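Local coordinates for protein disulphide isomerase (Xylella fastidiosa, PDB 3FK8) that probably acts as a thiol-disulphide isomerase or oxidoreductase of the thioredoxin family, at residues P7-V18 and V67-N77. Numbering follows the deposited sequence. Where two conformers were deposited one is given.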
loop_
_atom_site.group_PDB
_atom_site.type_symbol
_atom_site.label_atom_id
_atom_site.label_comp_id
_atom_site.label_asym_id
_atom_site.label_seq_id
_atom_site.Cartn_x
_atom_site.Cartn_y
_atom_site.Cartn_z
ATOM N N PRO A 7 -7.143 -8.168 -5.878
ATOM C CA PRO A 7 -5.929 -7.701 -5.157
ATOM C C PRO A 7 -6.066 -7.600 -3.634
ATOM O O PRO A 7 -5.093 -7.785 -2.912
ATOM C CB PRO A 7 -5.654 -6.321 -5.758
ATOM C CG PRO A 7 -6.927 -5.955 -6.546
ATOM C CD PRO A 7 -7.654 -7.204 -6.874
ATOM N N TYR A 8 -7.271 -7.338 -3.151
ATOM C CA TYR A 8 -7.509 -7.206 -1.725
ATOM C C TYR A 8 -8.228 -8.426 -1.172
ATOM O O TYR A 8 -9.163 -8.952 -1.789
ATOM C CB TYR A 8 -8.295 -5.920 -1.452
ATOM C CG TYR A 8 -7.456 -4.691 -1.764
ATOM C CD1 TYR A 8 -6.674 -4.106 -0.792
ATOM C CD2 TYR A 8 -7.406 -4.183 -3.049
ATOM C CE1 TYR A 8 -5.887 -3.021 -1.085
ATOM C CE2 TYR A 8 -6.591 -3.104 -3.359
ATOM C CZ TYR A 8 -5.848 -2.527 -2.371
ATOM O OH TYR A 8 -5.041 -1.459 -2.656
ATOM N N ASP A 9 -7.818 -8.822 0.024
ATOM C CA ASP A 9 -8.421 -9.962 0.677
ATOM C C ASP A 9 -9.417 -9.443 1.679
ATOM O O ASP A 9 -9.052 -8.939 2.754
ATOM C CB ASP A 9 -7.357 -10.810 1.377
ATOM C CG ASP A 9 -7.925 -12.063 2.059
ATOM O OD1 ASP A 9 -9.165 -12.289 2.015
ATOM O OD2 ASP A 9 -7.090 -12.800 2.640
ATOM N N GLU A 10 -10.691 -9.548 1.321
ATOM C CA GLU A 10 -11.759 -9.001 2.122
ATOM C C GLU A 10 -11.969 -9.733 3.457
ATOM O O GLU A 10 -12.645 -9.216 4.343
ATOM C CB GLU A 10 -13.041 -8.956 1.292
ATOM C CG GLU A 10 -12.820 -8.116 0.008
ATOM C CD GLU A 10 -14.034 -7.897 -0.890
ATOM O OE1 GLU A 10 -15.182 -8.179 -0.482
ATOM O OE2 GLU A 10 -13.822 -7.417 -2.025
ATOM N N HIS A 11 -11.338 -10.899 3.597
ATOM C CA HIS A 11 -11.447 -11.744 4.778
ATOM C C HIS A 11 -10.255 -11.655 5.698
ATOM O O HIS A 11 -10.302 -12.234 6.803
ATOM C CB HIS A 11 -11.673 -13.216 4.355
ATOM C CG HIS A 11 -12.867 -13.387 3.487
ATOM N ND1 HIS A 11 -14.120 -13.002 3.898
ATOM C CD2 HIS A 11 -12.969 -13.702 2.175
ATOM C CE1 HIS A 11 -14.970 -13.176 2.904
ATOM N NE2 HIS A 11 -14.295 -13.594 1.847
ATOM N N ALA A 12 -9.202 -10.938 5.270
ATOM C CA ALA A 12 -7.987 -10.884 6.060
ATOM C C ALA A 12 -8.203 -10.164 7.396
ATOM O O ALA A 12 -9.005 -9.224 7.510
ATOM C CB ALA A 12 -6.888 -10.212 5.259
ATOM N N ASP A 13 -7.448 -10.602 8.402
ATOM C CA ASP A 13 -7.300 -9.916 9.673
ATOM C C ASP A 13 -6.187 -8.895 9.436
ATOM O O ASP A 13 -5.014 -9.212 9.576
ATOM C CB ASP A 13 -6.960 -10.958 10.769
ATOM C CG ASP A 13 -6.609 -10.335 12.100
ATOM O OD1 ASP A 13 -6.556 -9.068 12.243
ATOM O OD2 ASP A 13 -6.334 -11.166 13.036
ATOM N N ALA A 14 -6.570 -7.684 9.024
ATOM C CA ALA A 14 -5.566 -6.733 8.595
ATOM C C ALA A 14 -4.620 -6.334 9.744
ATOM O O ALA A 14 -3.431 -6.144 9.523
ATOM C CB ALA A 14 -6.260 -5.510 7.993
ATOM N N TRP A 15 -5.120 -6.162 10.976
ATOM C CA TRP A 15 -4.222 -5.808 12.076
ATOM C C TRP A 15 -3.120 -6.844 12.298
ATOM O O TRP A 15 -1.957 -6.496 12.517
ATOM C CB TRP A 15 -4.970 -5.637 13.397
ATOM C CG TRP A 15 -5.618 -4.278 13.518
ATOM C CD1 TRP A 15 -6.926 -3.966 13.284
ATOM C CD2 TRP A 15 -4.970 -3.071 13.911
ATOM N NE1 TRP A 15 -7.128 -2.623 13.497
ATOM C CE2 TRP A 15 -5.949 -2.055 13.921
ATOM C CE3 TRP A 15 -3.649 -2.751 14.267
ATOM C CZ2 TRP A 15 -5.644 -0.707 14.262
ATOM C CZ3 TRP A 15 -3.341 -1.390 14.586
ATOM C CH2 TRP A 15 -4.345 -0.403 14.585
ATOM N N THR A 16 -3.509 -8.122 12.232
ATOM C CA THR A 16 -2.526 -9.207 12.365
ATOM C C THR A 16 -1.520 -9.152 11.241
ATOM O O THR A 16 -0.306 -9.213 11.498
ATOM C CB THR A 16 -3.198 -10.553 12.468
ATOM O OG1 THR A 16 -4.004 -10.540 13.642
ATOM C CG2 THR A 16 -2.158 -11.644 12.687
ATOM N N GLN A 17 -2.015 -8.947 10.014
ATOM C CA GLN A 17 -1.134 -8.854 8.844
ATOM C C GLN A 17 -0.168 -7.691 8.947
ATOM O O GLN A 17 1.006 -7.845 8.616
ATOM C CB GLN A 17 -1.900 -8.809 7.533
ATOM C CG GLN A 17 -2.588 -10.147 7.272
ATOM C CD GLN A 17 -3.194 -10.282 5.905
ATOM O OE1 GLN A 17 -3.571 -9.288 5.288
ATOM N NE2 GLN A 17 -3.342 -11.536 5.426
ATOM N N VAL A 18 -0.648 -6.537 9.421
ATOM C CA VAL A 18 0.239 -5.392 9.561
ATOM C C VAL A 18 1.276 -5.674 10.665
ATOM O O VAL A 18 2.444 -5.392 10.514
ATOM C CB VAL A 18 -0.571 -4.127 9.874
ATOM C CG1 VAL A 18 0.323 -2.976 10.288
ATOM C CG2 VAL A 18 -1.401 -3.725 8.654
ATOM N N VAL A 67 1.901 -4.895 2.838
ATOM C CA VAL A 67 0.578 -5.374 3.289
ATOM C C VAL A 67 -0.481 -4.595 2.553
ATOM O O VAL A 67 -0.422 -3.366 2.544
ATOM C CB VAL A 67 0.323 -5.153 4.801
ATOM C CG1 VAL A 67 -1.100 -5.593 5.214
ATOM C CG2 VAL A 67 1.350 -5.882 5.628
ATOM N N LYS A 68 -1.456 -5.305 1.975
ATOM C CA LYS A 68 -2.645 -4.680 1.375
ATOM C C LYS A 68 -3.789 -4.695 2.346
ATOM O O LYS A 68 -4.058 -5.771 2.899
ATOM C CB LYS A 68 -3.042 -5.359 0.073
ATOM C CG LYS A 68 -2.208 -4.885 -1.127
ATOM C CD LYS A 68 -2.704 -5.517 -2.435
ATOM C CE LYS A 68 -2.042 -6.860 -2.652
ATOM N NZ LYS A 68 -2.384 -7.502 -3.981
ATOM N N ILE A 69 -4.398 -3.544 2.611
ATOM C CA ILE A 69 -5.479 -3.412 3.579
ATOM C C ILE A 69 -6.770 -3.035 2.832
ATOM O O ILE A 69 -6.861 -1.950 2.222
ATOM C CB ILE A 69 -5.165 -2.330 4.656
ATOM C CG1 ILE A 69 -3.902 -2.780 5.390
ATOM C CG2 ILE A 69 -6.300 -2.171 5.585
ATOM C CD1 ILE A 69 -3.054 -1.722 5.870
ATOM N N ASP A 70 -7.743 -3.941 2.855
ATOM C CA ASP A 70 -9.061 -3.689 2.287
ATOM C C ASP A 70 -9.831 -2.669 3.117
ATOM O O ASP A 70 -10.005 -2.853 4.304
ATOM C CB ASP A 70 -9.836 -5.013 2.289
ATOM C CG ASP A 70 -11.234 -4.847 1.722
ATOM O OD1 ASP A 70 -11.425 -4.046 0.812
ATOM O OD2 ASP A 70 -12.125 -5.582 2.189
ATOM N N VAL A 71 -10.322 -1.613 2.465
ATOM C CA VAL A 71 -11.179 -0.658 3.151
ATOM C C VAL A 71 -12.615 -0.783 2.704
ATOM O O VAL A 71 -13.461 -0.017 3.172
ATOM C CB VAL A 71 -10.690 0.800 3.089
ATOM C CG1 VAL A 71 -9.309 0.923 3.781
ATOM C CG2 VAL A 71 -10.668 1.352 1.679
ATOM N N GLY A 72 -12.935 -1.774 1.881
ATOM C CA GLY A 72 -14.332 -1.985 1.470
ATOM C C GLY A 72 -14.889 -0.751 0.782
ATOM O O GLY A 72 -14.169 -0.005 0.114
ATOM N N ASN A 73 -16.180 -0.512 1.017
ATOM C CA ASN A 73 -16.821 0.733 0.522
ATOM C C ASN A 73 -16.599 1.847 1.525
ATOM O O ASN A 73 -17.541 2.388 2.080
ATOM C CB ASN A 73 -18.317 0.508 0.247
ATOM C CG ASN A 73 -18.534 -0.427 -0.910
ATOM O OD1 ASN A 73 -19.190 -1.462 -0.778
ATOM N ND2 ASN A 73 -17.952 -0.091 -2.040
ATOM N N PHE A 74 -15.329 2.155 1.788
ATOM C CA PHE A 74 -14.996 3.044 2.890
ATOM C C PHE A 74 -15.729 2.626 4.172
ATOM O O PHE A 74 -16.261 3.481 4.905
ATOM C CB PHE A 74 -15.236 4.530 2.549
ATOM C CG PHE A 74 -14.430 4.982 1.383
ATOM C CD1 PHE A 74 -13.087 5.325 1.580
ATOM C CD2 PHE A 74 -14.984 5.089 0.108
ATOM C CE1 PHE A 74 -12.312 5.741 0.513
ATOM C CE2 PHE A 74 -14.174 5.523 -0.949
ATOM C CZ PHE A 74 -12.850 5.843 -0.728
ATOM N N ASP A 75 -15.696 1.317 4.483
ATOM C CA ASP A 75 -16.457 0.812 5.615
ATOM C C ASP A 75 -15.796 -0.406 6.238
ATOM O O ASP A 75 -16.434 -1.111 6.998
ATOM C CB ASP A 75 -17.925 0.538 5.226
ATOM C CG ASP A 75 -18.078 -0.510 4.106
ATOM O OD1 ASP A 75 -17.083 -1.148 3.657
ATOM O OD2 ASP A 75 -19.233 -0.663 3.612
ATOM N N ARG A 76 -14.522 -0.650 5.945
ATOM C CA ARG A 76 -13.789 -1.756 6.572
ATOM C C ARG A 76 -12.427 -1.233 6.978
ATOM O O ARG A 76 -11.853 -0.397 6.304
ATOM C CB ARG A 76 -13.603 -2.899 5.588
ATOM C CG ARG A 76 -14.864 -3.657 5.251
ATOM C CD ARG A 76 -14.614 -4.474 4.004
ATOM N NE ARG A 76 -15.818 -5.072 3.426
ATOM C CZ ARG A 76 -15.840 -5.591 2.200
ATOM N NH1 ARG A 76 -14.760 -5.562 1.438
ATOM N NH2 ARG A 76 -16.945 -6.132 1.724
ATOM N N ASN A 77 -11.901 -1.732 8.093
ATOM C CA ASN A 77 -10.563 -1.378 8.557
ATOM C C ASN A 77 -10.330 0.115 8.702
ATOM O O ASN A 77 -9.204 0.592 8.611
ATOM C CB ASN A 77 -9.503 -2.011 7.646
ATOM C CG ASN A 77 -9.479 -3.495 7.737
ATOM O OD1 ASN A 77 -9.541 -4.222 6.702
ATOM N ND2 ASN A 77 -9.452 -3.987 8.933
HETATM O O HOH W 1 -7.393 -6.548 4.246
HETATM O O HOH W 2 -6.005 -7.574 1.744
HETATM O O HOH W 3 -12.567 -4.815 -1.570
HETATM O O HOH W 4 -11.982 -6.504 4.932
HETATM O O HOH W 5 -4.877 -6.965 5.277
#
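Lys-68 and Tyr-8 meet where the N-terminal arm runs along strand 65-70, an outermost strand of the thioredoxin-fold sheet, and the contact is a worked example of how waters and side chains join a chain to a strand edge. The lysine chain can be followed outward. Its CB lies 3.9 Å from Tyr-8 CE1, CG stays beside the same carbon, and CD passes over one face of the ring, offset toward the rim. A bend at CG-CD (chi3 -87°) then carries CE past the carbonyl of Pro-7, and NZ donates to Pro-7 O at 2.9 Å, 18° out of the carbonyl plane; the same nitrogen also forms a salt bridge with Asp-48 of helix 42-51. The Tyr-8 side chain itself reaches Cys-44, one of the two cysteines of a CxxC sequence at a helix start, probably the redox motif.

Between the backbones, one water links Asp-9 N to Lys-68 O, and another accepts from Asp-70 N while donating to Asp-9 O. Gln-17 OE1 reaches Lys-68 O through a third. On the helix side, Val-18 CG2 packs against Val-67 CG1 and Ile-69 CD1, and Ala-14 CB faces Ile-69 CG2.

At the end of the strand, Asp-70 shares Arg-76, from the loop beyond it, with Glu-10; Glu-10 OE1 forms a long salt bridge to Arg-76 NH1 (3.3 Å) while Asn-39 holds OE2. The Asp-70 carboxylate is gripped at both oxygens: OD1 accepts from Gly-72 N from above its plane, closing an Asx turn, and OD2 offers its syn lone pair to Arg-76 NH1 at 2.7 Å.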